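Local structure of variant surface glycoprotein MITAT 1.1 (Trypanosoma brucei brucei, 5LY9) at residues K16-L21 / A157-L162; G70-K75 / Q274-L280; L193-N199 / M218-Q224. The protein forms a dense coat on the surface of the parasite, whose successive antigenically distinct versions let the trypanosome evade the host immune response. The contacts are given in a common frame with arbitrary orientation. Numbering follows the deposited sequence.

Contact 1: residues K16-L21 / A157-L162; sequences KLTTEL and ATRTEL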
loop_
_atom_site.group_PDB
_atom_site.type_symbol
_atom_site.label_atom_id
_atom_site.label_comp_id
_atom_site.label_asym_id
_atom_site.label_seq_id
_atom_site.Cartn_x
_atom_site.Cartn_y
_atom_site.Cartn_z
ATOM N N LYS A 16 17.242 5.036 16.589
ATOM C CA LYS A 16 16.551 6.190 16.009
ATOM C C LYS A 16 15.950 5.833 14.669
ATOM O O LYS A 16 14.816 6.220 14.385
ATOM C CB LYS A 16 17.520 7.392 15.866
ATOM C CG LYS A 16 17.919 8.013 17.196
ATOM C CD LYS A 16 19.113 8.962 17.003
ATOM C CE LYS A 16 18.852 10.234 16.337
ATOM N NZ LYS A 16 20.001 11.230 16.387
ATOM N N LEU A 17 16.688 5.114 13.854
ATOM C CA LEU A 17 16.192 4.757 12.526
ATOM C C LEU A 17 15.029 3.811 12.637
ATOM O O LEU A 17 14.018 4.026 11.947
ATOM C CB LEU A 17 17.302 4.172 11.679
ATOM C CG LEU A 17 16.957 3.652 10.270
ATOM C CD1 LEU A 17 16.381 4.790 9.403
ATOM C CD2 LEU A 17 18.155 2.984 9.571
ATOM N N THR A 18 15.150 2.746 13.472
ATOM C CA THR A 18 14.027 1.844 13.580
ATOM C C THR A 18 12.756 2.560 14.094
ATOM O O THR A 18 11.654 2.294 13.611
ATOM C CB THR A 18 14.378 0.514 14.332
ATOM O OG1 THR A 18 13.284 -0.387 14.150
ATOM C CG2 THR A 18 14.516 0.779 15.743
ATOM N N THR A 19 12.923 3.496 15.047
ATOM C CA THR A 19 11.820 4.345 15.503
ATOM C C THR A 19 11.193 5.149 14.344
ATOM O O THR A 19 9.985 5.171 14.196
ATOM C CB THR A 19 12.318 5.267 16.641
ATOM O OG1 THR A 19 12.870 4.438 17.707
ATOM C CG2 THR A 19 11.206 6.115 17.135
ATOM N N GLU A 20 12.011 5.750 13.533
ATOM C CA GLU A 20 11.498 6.522 12.405
ATOM C C GLU A 20 10.756 5.616 11.412
ATOM O O GLU A 20 9.618 5.916 10.992
ATOM C CB GLU A 20 12.598 7.302 11.687
ATOM C CG GLU A 20 12.094 8.071 10.454
ATOM C CD GLU A 20 12.979 9.235 10.070
ATOM O OE1 GLU A 20 13.189 10.166 10.946
ATOM O OE2 GLU A 20 13.531 9.147 8.938
ATOM N N LEU A 21 11.397 4.502 11.061
ATOM C CA LEU A 21 10.859 3.564 10.095
ATOM C C LEU A 21 9.523 2.990 10.523
ATOM O O LEU A 21 8.693 2.650 9.706
ATOM C CB LEU A 21 11.850 2.498 9.673
ATOM C CG LEU A 21 13.179 2.879 9.011
ATOM C CD1 LEU A 21 13.984 1.587 8.821
ATOM C CD2 LEU A 21 12.910 3.562 7.683
ATOM N N ALA A 157 5.330 10.622 9.939
ATOM C CA ALA A 157 6.661 10.117 10.323
ATOM C C ALA A 157 7.715 11.218 10.360
ATOM O O ALA A 157 7.588 12.311 9.752
ATOM C CB ALA A 157 7.048 9.082 9.330
ATOM N N THR A 158 8.776 10.976 11.119
ATOM C CA THR A 158 9.886 11.895 11.119
ATOM C C THR A 158 10.709 11.714 9.851
ATOM O O THR A 158 10.601 10.717 9.190
ATOM C CB THR A 158 10.727 11.765 12.358
ATOM O OG1 THR A 158 11.265 10.432 12.486
ATOM C CG2 THR A 158 9.914 12.116 13.586
ATOM N N ARG A 159 11.537 12.711 9.544
ATOM C CA ARG A 159 12.312 12.743 8.339
ATOM C C ARG A 159 13.744 13.104 8.596
ATOM O O ARG A 159 14.452 13.596 7.692
ATOM C CB ARG A 159 11.669 13.827 7.437
ATOM C CG ARG A 159 10.300 13.381 6.967
ATOM C CD ARG A 159 10.416 12.638 5.670
ATOM N NE ARG A 159 9.128 12.150 5.168
ATOM C CZ ARG A 159 8.988 11.532 3.997
ATOM N NH1 ARG A 159 10.009 11.309 3.186
ATOM N NH2 ARG A 159 7.788 11.125 3.652
ATOM N N THR A 160 14.236 12.756 9.796
ATOM C CA THR A 160 15.607 13.059 10.123
ATOM C C THR A 160 16.534 11.923 9.957
ATOM O O THR A 160 17.772 12.144 9.817
ATOM C CB THR A 160 15.697 13.553 11.610
ATOM O OG1 THR A 160 14.854 12.785 12.472
ATOM C CG2 THR A 160 15.227 15.027 11.642
ATOM N N GLU A 161 16.006 10.682 10.046
ATOM C CA GLU A 161 16.904 9.539 10.054
ATOM C C GLU A 161 17.136 8.968 8.651
ATOM O O GLU A 161 18.214 8.399 8.378
ATOM C CB GLU A 161 16.462 8.452 11.014
ATOM C CG GLU A 161 16.073 8.981 12.405
ATOM C CD GLU A 161 17.156 9.877 13.005
ATOM O OE1 GLU A 161 18.364 9.545 12.929
ATOM O OE2 GLU A 161 16.755 10.977 13.493
ATOM N N LEU A 162 16.164 9.165 7.763
ATOM C CA LEU A 162 16.286 8.707 6.376
ATOM C C LEU A 162 15.801 9.845 5.522
ATOM O O LEU A 162 14.596 10.136 5.475
ATOM C CB LEU A 162 15.453 7.431 6.142
ATOM C CG LEU A 162 15.328 6.984 4.673
ATOM C CD1 LEU A 162 16.722 6.981 4.036
ATOM C CD2 LEU A 162 14.599 5.631 4.523
HETATM O O HOH W 1 8.589 8.291 12.314
#

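Contact 2: residues G70-K75 / Q274-L280; sequences GYFARK and QPTLKAL. With NAG (2-acetamido-2-deoxy-beta-D-glucopyranose), chain C; GOL (glycerol), chain G.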
loop_
_atom_site.group_PDB
_atom_site.type_symbol
_atom_site.label_atom_id
_atom_site.label_comp_id
_atom_site.label_asym_id
_atom_site.label_seq_id
_atom_site.Cartn_x
_atom_site.Cartn_y
_atom_site.Cartn_z
ATOM N N GLY A 70 -15.973 19.520 -17.703
ATOM C CA GLY A 70 -15.045 18.637 -18.455
ATOM C C GLY A 70 -13.685 18.582 -17.845
ATOM O O GLY A 70 -13.068 17.489 -17.790
ATOM N N TYR A 71 -13.193 19.738 -17.362
ATOM C CA TYR A 71 -11.921 19.813 -16.696
ATOM C C TYR A 71 -11.872 18.997 -15.426
ATOM O O TYR A 71 -10.977 18.165 -15.212
ATOM C CB TYR A 71 -11.544 21.258 -16.472
ATOM C CG TYR A 71 -10.471 21.481 -15.512
ATOM C CD1 TYR A 71 -9.163 21.520 -15.900
ATOM C CD2 TYR A 71 -10.782 21.659 -14.192
ATOM C CE1 TYR A 71 -8.180 21.653 -14.981
ATOM C CE2 TYR A 71 -9.838 21.775 -13.264
ATOM C CZ TYR A 71 -8.503 21.810 -13.650
ATOM O OH TYR A 71 -7.514 22.041 -12.670
ATOM N N PHE A 72 -12.845 19.205 -14.584
ATOM C CA PHE A 72 -12.851 18.429 -13.345
ATOM C C PHE A 72 -13.000 16.935 -13.620
ATOM O O PHE A 72 -12.349 16.114 -12.970
ATOM C CB PHE A 72 -14.005 18.884 -12.410
ATOM C CG PHE A 72 -13.817 20.275 -11.853
ATOM C CD1 PHE A 72 -12.668 20.623 -11.196
ATOM C CD2 PHE A 72 -14.831 21.216 -11.937
ATOM C CE1 PHE A 72 -12.452 21.924 -10.664
ATOM C CE2 PHE A 72 -14.638 22.521 -11.456
ATOM C CZ PHE A 72 -13.466 22.864 -10.840
ATOM N N ALA A 73 -13.840 16.569 -14.567
ATOM C CA ALA A 73 -13.917 15.159 -14.982
ATOM C C ALA A 73 -12.581 14.586 -15.426
ATOM O O ALA A 73 -12.173 13.534 -14.914
ATOM C CB ALA A 73 -14.933 14.982 -16.064
ATOM N N ARG A 74 -11.890 15.250 -16.319
ATOM C CA ARG A 74 -10.557 14.742 -16.712
ATOM C C ARG A 74 -9.664 14.599 -15.521
ATOM O O ARG A 74 -8.907 13.634 -15.419
ATOM C CB ARG A 74 -9.848 15.595 -17.795
ATOM C CG ARG A 74 -10.403 15.372 -19.170
ATOM C CD ARG A 74 -9.367 15.723 -20.233
ATOM N NE ARG A 74 -9.889 15.515 -21.559
ATOM C CZ ARG A 74 -9.281 15.884 -22.662
ATOM N NH1 ARG A 74 -8.065 16.455 -22.637
ATOM N NH2 ARG A 74 -9.874 15.673 -23.812
ATOM N N LYS A 75 -9.693 15.582 -14.634
ATOM C CA LYS A 75 -8.760 15.585 -13.533
ATOM C C LYS A 75 -9.057 14.495 -12.521
ATOM O O LYS A 75 -8.122 13.862 -12.023
ATOM C CB LYS A 75 -8.683 16.919 -12.854
ATOM C CG LYS A 75 -7.971 17.954 -13.748
ATOM C CD LYS A 75 -6.446 17.718 -13.919
ATOM C CE LYS A 75 -5.686 17.962 -12.638
ATOM N NZ LYS A 75 -4.345 17.375 -12.518
ATOM N N GLN A 274 -2.743 25.772 -18.278
ATOM C CA GLN A 274 -3.308 24.630 -17.572
ATOM C C GLN A 274 -3.615 23.599 -18.650
ATOM O O GLN A 274 -4.543 23.771 -19.471
ATOM C CB GLN A 274 -4.542 25.089 -16.803
ATOM C CG GLN A 274 -4.267 26.109 -15.702
ATOM C CD GLN A 274 -5.481 26.470 -14.923
ATOM O OE1 GLN A 274 -6.473 25.778 -14.958
ATOM N NE2 GLN A 274 -5.406 27.546 -14.201
ATOM N N PRO A 275 -2.780 22.543 -18.739
ATOM C CA PRO A 275 -2.855 21.776 -20.011
ATOM C C PRO A 275 -4.165 21.038 -20.225
ATOM O O PRO A 275 -4.607 20.927 -21.396
ATOM C CB PRO A 275 -1.655 20.800 -19.977
ATOM C CG PRO A 275 -1.072 20.982 -18.646
ATOM C CD PRO A 275 -1.568 22.197 -17.960
ATOM N N THR A 276 -4.842 20.663 -19.142
ATOM C CA THR A 276 -6.092 19.914 -19.274
ATOM C C THR A 276 -7.149 20.922 -19.717
ATOM O O THR A 276 -7.964 20.645 -20.575
ATOM C CB THR A 276 -6.486 19.265 -17.954
ATOM O OG1 THR A 276 -5.432 18.369 -17.569
ATOM C CG2 THR A 276 -7.813 18.552 -18.063
ATOM N N LEU A 277 -7.139 22.097 -19.085
ATOM C CA LEU A 277 -8.090 23.154 -19.479
ATOM C C LEU A 277 -7.928 23.511 -20.945
ATOM O O LEU A 277 -8.892 23.586 -21.704
ATOM C CB LEU A 277 -7.950 24.401 -18.558
ATOM C CG LEU A 277 -9.136 25.357 -18.569
ATOM C CD1 LEU A 277 -10.357 24.681 -17.999
ATOM C CD2 LEU A 277 -8.766 26.641 -17.835
ATOM N N LYS A 278 -6.711 23.785 -21.346
ATOM C CA LYS A 278 -6.449 24.249 -22.686
ATOM C C LYS A 278 -6.878 23.184 -23.691
ATOM O O LYS A 278 -7.484 23.506 -24.731
ATOM C CB LYS A 278 -4.919 24.552 -22.827
ATOM C CG LYS A 278 -4.540 25.087 -24.183
ATOM C CD LYS A 278 -3.039 25.082 -24.356
ATOM C CE LYS A 278 -2.733 25.956 -25.541
ATOM N NZ LYS A 278 -1.292 25.750 -25.921
ATOM N N ALA A 279 -6.548 21.913 -23.382
ATOM C CA ALA A 279 -6.894 20.788 -24.331
ATOM C C ALA A 279 -8.383 20.651 -24.476
ATOM O O ALA A 279 -8.897 20.383 -25.582
ATOM C CB ALA A 279 -6.310 19.495 -23.872
ATOM N N LEU A 280 -9.112 20.869 -23.377
ATOM C CA LEU A 280 -10.593 20.763 -23.465
ATOM C C LEU A 280 -11.243 21.919 -24.253
ATOM O O LEU A 280 -12.351 21.754 -24.728
ATOM C CB LEU A 280 -11.237 20.663 -22.100
ATOM C CG LEU A 280 -11.058 19.317 -21.430
ATOM C CD1 LEU A 280 -11.287 19.438 -19.961
ATOM C CD2 LEU A 280 -11.990 18.349 -22.103
HETATM C C1 NAG C . -10.100 21.766 -7.162
HETATM C C2 NAG C . -10.233 21.305 -5.719
HETATM C C3 NAG C . -11.654 21.165 -5.302
HETATM C C4 NAG C . -12.351 22.505 -5.572
HETATM C C5 NAG C . -12.192 22.887 -7.036
HETATM C C6 NAG C . -12.785 24.249 -7.424
HETATM C C7 NAG C . -8.440 19.907 -4.829
HETATM C C8 NAG C . -7.816 18.544 -4.702
HETATM N N2 NAG C . -9.560 20.022 -5.548
HETATM O O3 NAG C . -11.714 20.881 -3.911
HETATM O O4 NAG C . -13.735 22.306 -5.298
HETATM O O5 NAG C . -10.820 22.987 -7.318
HETATM O O6 NAG C . -12.336 25.250 -6.498
HETATM O O7 NAG C . -7.929 20.878 -4.318
HETATM C C1 GOL G . -9.617 25.720 -13.901
HETATM O O1 GOL G . -8.688 26.772 -13.978
HETATM C C2 GOL G . -9.898 25.492 -12.469
HETATM O O2 GOL G . -10.618 26.613 -11.903
HETATM C C3 GOL G . -8.470 25.317 -11.874
HETATM O O3 GOL G . -8.481 24.108 -11.187
#

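Contact 3: residues L193-N199 / M218-Q224; sequences LSGHSTN and MTIPNTQ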
loop_
_atom_site.group_PDB
_atom_site.type_symbol
_atom_site.label_atom_id
_atom_site.label_comp_id
_atom_site.label_asym_id
_atom_site.label_seq_id
_atom_site.Cartn_x
_atom_site.Cartn_y
_atom_site.Cartn_z
ATOM N N LEU A 193 30.996 -10.328 17.300
ATOM C CA LEU A 193 31.525 -9.305 16.427
ATOM C C LEU A 193 32.904 -9.620 15.892
ATOM O O LEU A 193 33.525 -8.757 15.215
ATOM C CB LEU A 193 31.475 -7.929 17.100
ATOM C CG LEU A 193 30.048 -7.466 17.391
ATOM C CD1 LEU A 193 30.065 -6.110 18.041
ATOM C CD2 LEU A 193 29.156 -7.404 16.176
ATOM N N SER A 194 33.440 -10.811 16.183
ATOM C CA SER A 194 34.712 -11.217 15.522
ATOM C C SER A 194 34.576 -12.616 15.026
ATOM O O SER A 194 34.148 -13.500 15.764
ATOM C CB SER A 194 35.946 -11.119 16.435
ATOM O OG SER A 194 37.045 -11.822 15.823
ATOM N N GLY A 195 34.829 -12.784 13.731
ATOM C CA GLY A 195 34.848 -14.125 13.113
ATOM C C GLY A 195 36.252 -14.768 13.109
ATOM O O GLY A 195 36.492 -15.734 12.359
ATOM N N HIS A 196 37.170 -14.298 13.943
ATOM C CA HIS A 196 38.470 -14.950 14.109
ATOM C C HIS A 196 38.453 -15.862 15.313
ATOM O O HIS A 196 37.857 -15.546 16.331
ATOM C CB HIS A 196 39.580 -13.910 14.146
ATOM C CG HIS A 196 40.933 -14.514 14.095
ATOM N ND1 HIS A 196 41.607 -14.877 15.235
ATOM C CD2 HIS A 196 41.734 -14.814 13.041
ATOM C CE1 HIS A 196 42.770 -15.422 14.889
ATOM N NE2 HIS A 196 42.876 -15.383 13.564
ATOM N N SER A 197 39.151 -16.988 15.266
ATOM C CA SER A 197 38.926 -18.062 16.267
ATOM C C SER A 197 39.665 -17.923 17.634
ATOM O O SER A 197 39.292 -18.549 18.600
ATOM C CB SER A 197 39.313 -19.434 15.672
ATOM O OG SER A 197 40.591 -19.313 15.093
ATOM N N THR A 198 40.700 -17.117 17.699
ATOM C CA THR A 198 41.476 -17.026 18.964
ATOM C C THR A 198 40.646 -16.318 20.015
ATOM O O THR A 198 40.535 -16.827 21.148
ATOM C CB THR A 198 42.762 -16.270 18.740
ATOM O OG1 THR A 198 43.506 -16.936 17.724
ATOM C CG2 THR A 198 43.581 -16.173 20.054
ATOM N N ASN A 199 40.050 -15.152 19.674
ATOM C CA ASN A 199 39.240 -14.398 20.642
ATOM C C ASN A 199 37.757 -14.228 20.251
ATOM O O ASN A 199 36.951 -13.847 21.085
ATOM C CB ASN A 199 39.761 -12.993 20.789
ATOM C CG ASN A 199 41.225 -12.943 21.143
ATOM O OD1 ASN A 199 41.659 -13.668 22.024
ATOM N ND2 ASN A 199 41.964 -12.080 20.476
ATOM N N MET A 218 26.831 -3.787 8.233
ATOM C CA MET A 218 27.913 -4.158 9.144
ATOM C C MET A 218 28.669 -5.352 8.599
ATOM O O MET A 218 28.063 -6.309 8.157
ATOM C CB MET A 218 27.423 -4.471 10.569
ATOM C CG MET A 218 28.539 -4.987 11.490
ATOM S SD MET A 218 27.889 -5.428 13.143
ATOM C CE MET A 218 28.015 -3.880 13.742
ATOM N N THR A 219 29.990 -5.269 8.628
ATOM C CA THR A 219 30.855 -6.411 8.275
ATOM C C THR A 219 31.501 -6.934 9.563
ATOM O O THR A 219 32.115 -6.153 10.257
ATOM C CB THR A 219 31.971 -5.984 7.280
ATOM O OG1 THR A 219 31.389 -5.398 6.137
ATOM C CG2 THR A 219 32.866 -7.251 6.838
ATOM N N ILE A 220 31.360 -8.239 9.855
ATOM C CA ILE A 220 32.018 -8.915 10.924
ATOM C C ILE A 220 33.306 -9.548 10.314
ATOM O O ILE A 220 33.240 -10.295 9.354
ATOM C CB ILE A 220 31.133 -9.984 11.490
ATOM C CG1 ILE A 220 29.912 -9.304 12.121
ATOM C CG2 ILE A 220 31.908 -10.835 12.506
ATOM C CD1 ILE A 220 28.850 -10.217 12.770
ATOM N N PRO A 221 34.457 -9.168 10.833
ATOM C CA PRO A 221 35.726 -9.587 10.258
ATOM C C PRO A 221 36.021 -11.047 10.525
ATOM O O PRO A 221 35.454 -11.647 11.447
ATOM C CB PRO A 221 36.721 -8.720 10.991
ATOM C CG PRO A 221 36.142 -8.526 12.351
ATOM C CD PRO A 221 34.634 -8.400 12.064
ATOM N N ASN A 222 36.862 -11.647 9.672
ATOM C CA ASN A 222 37.446 -12.970 10.043
ATOM C C ASN A 222 38.938 -12.822 10.358
ATOM O O ASN A 222 39.688 -13.788 10.182
ATOM C CB ASN A 222 37.181 -14.051 8.988
ATOM C CG ASN A 222 37.828 -13.754 7.636
ATOM O OD1 ASN A 222 38.399 -12.723 7.441
ATOM N ND2 ASN A 222 37.702 -14.681 6.686
ATOM N N THR A 223 39.340 -11.627 10.803
ATOM C CA THR A 223 40.714 -11.267 11.192
ATOM C C THR A 223 40.540 -10.539 12.532
ATOM O O THR A 223 39.427 -10.122 12.896
ATOM C CB THR A 223 41.377 -10.343 10.196
ATOM O OG1 THR A 223 40.553 -9.182 9.950
ATOM C CG2 THR A 223 41.674 -11.093 8.840
ATOM N N GLN A 224 41.627 -10.318 13.248
ATOM C CA GLN A 224 41.600 -9.709 14.595
ATOM C C GLN A 224 41.476 -8.215 14.544
ATOM O O GLN A 224 42.373 -7.461 14.943
ATOM C CB GLN A 224 42.849 -10.108 15.386
ATOM C CG GLN A 224 42.902 -11.591 15.606
ATOM C CD GLN A 224 44.071 -11.977 16.535
ATOM O OE1 GLN A 224 45.224 -11.734 16.223
ATOM N NE2 GLN A 224 43.750 -12.620 17.640
HETATM O O HOH W 2 40.800 -13.642 17.480
#

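Contact 1: residues K16-L21 / A157-L162
Beginning at A157, the loop 157-162 wraps round the carboxylate of E20, which projects from the last turns of helix 8-21. The methyl of A157 is small enough to lie over the helix backbone, its CB 4.4 Å from E20 O, and a water joins that same E20 O (2.9 Å) to T158 N (2.9 Å). T158 OG1 then donates a very short bond, 2.5 Å, to E20 OE1. R159 turns away, its guanidinium paired with E27 and E256. Next come three successive amides: T160 N and E161 N each bond to E20 OE1 at 3.0 Å, and L162 N reaches E20 OE2 at 2.9 Å. E161 CB packs on L17 CD1 at 4.0 Å, while its carboxylate takes T160 OG1 (on OE2, 2.8 Å) and N169. L162 CD2 meets L21 CD2 at 4.1 Å, an apolar contact beside the polar cluster. E20's buried charge is thus balanced by R253 of helix 244-254 and solvated by three amides and the T158 hydroxyl, consistent with these bonds holding an irregular loop to the helix.

Contact 2: residues G70-K75 / Q274-L280
No hydrogen bond joins the two protein segments directly, yet a glycerol, probably from the crystallisation liquor, links their side chains at one edge: its O1 donates to Q274 OE1 at 2.6 Å, and its O3 is hydrogen-bonded to Y71 OH at 2.7 Å. Its C1 lies over one face of the Y71 ring, while L277 N approaches the ring edge, 3.8 Å from Y71 CD1. Tyrosine suits this mixed setting: Y71 CB packs on L277 CD1 and L280 CD1, 3.9 Å from each, while the ring carries the hydroxyl out to the glycerol and to E267 N. L280 packs into the space that G70 leaves: L280 CD1 comes within 3.3 Å of G70 C and 3.2 Å of Y71 N, and glycine lets the leucine methyl settle directly on the helix backbone. Here helix 275-285, with Q274 at its N-cap position, crosses helix 62-114, one of the long helices of the elongated A-type VSG N-terminal domain; the axes of segments 70-75 and 275-280 approach to 9.4 Å, with 127° between their N-to-C directions. Farther along, the aliphatic part of R74 covers T276, R74 CB standing 3.6 Å from T276 CG2, and its guanidinium lies flat against L280, with R74 NE 3.6 Å from L280 CD2. An arginine can do this while its charged tip goes on to D348 of the second subunit, in a salt bridge that ties the contact to the dimer interface. The hydroxyl of T276 is bonded to E267, leaving its methyl to face R74. F72 points away from helix 275-285, and its CZ lies 3.7 Å from C6 of the protein-attached NAG.

Contact 3: residues L193-N199 / M218-Q224
H196 lays one face of its imidazole under the aliphatic chain of Q224, whose CG stands 3.8 Å from the ring centroid and 21° off the normal, a CH-pi contact. The long, flexible glutamine can cover the ring and still offer its amide to solvent: a single water is bonded to H196 ND1 (2.7 Å), N199 N (2.8 Å) and Q224 NE2 (3.1 Å), closing the outer end of the contact. N199 has its own strongest side-chain partner in E2. Further in, the segments meet backbone to backbone at one direct hydrogen bond, G195 N to P221 O, short at 2.6 Å. A side chain at G195 could not be accommodated, since an ideal CB would lie 2.6 Å from P221 O, so glycine is what lets the chains approach until the CA atoms of G195 and N222 are 4.2 Å apart. Just before it, S194 OG accepts from H196 N at 3.1 Å, forming an ST turn that bends the loop here, and the same hydroxyl is bonded to E2. The inner end is apolar. L193 CD2 touches M218 SD at 3.8 Å and I220 CD1 at 4.4 Å, while the I220 CG2 methyl sits 3.7 Å from G195 N. These flexible and branched chains fill the space between loop and sheet. Strand 218-220 runs between strands 211-213 and 228-229 in a four-stranded antiparallel sheet; M218 packs on V213 and L229, I220 on A211 and V213, and loop 193-199 lies against the end from which P221-Q224 departs.

The three contacts are spread along an elongated domain: the centre of contact 1 is about 14 Å from the centre of the chain, the nearest of the three, while contacts 2 and 3 lie on opposite sides of it, their own centres about 64 Å apart. All are partly buried, but only contact 2 has no exposed residue among those that touch. Helix 62-114 connects the first two, supplying one segment of contact 2 and packing behind helix 8-21 in contact 1; contact 3 belongs instead to a small sheet and its loops. Chemistry follows place: helix against helix is mainly apolar, loop against helix turns on a charge met by amides, and loop against a strand and the loop that follows it combines apolar packing, one backbone hydrogen bond and a bridging water.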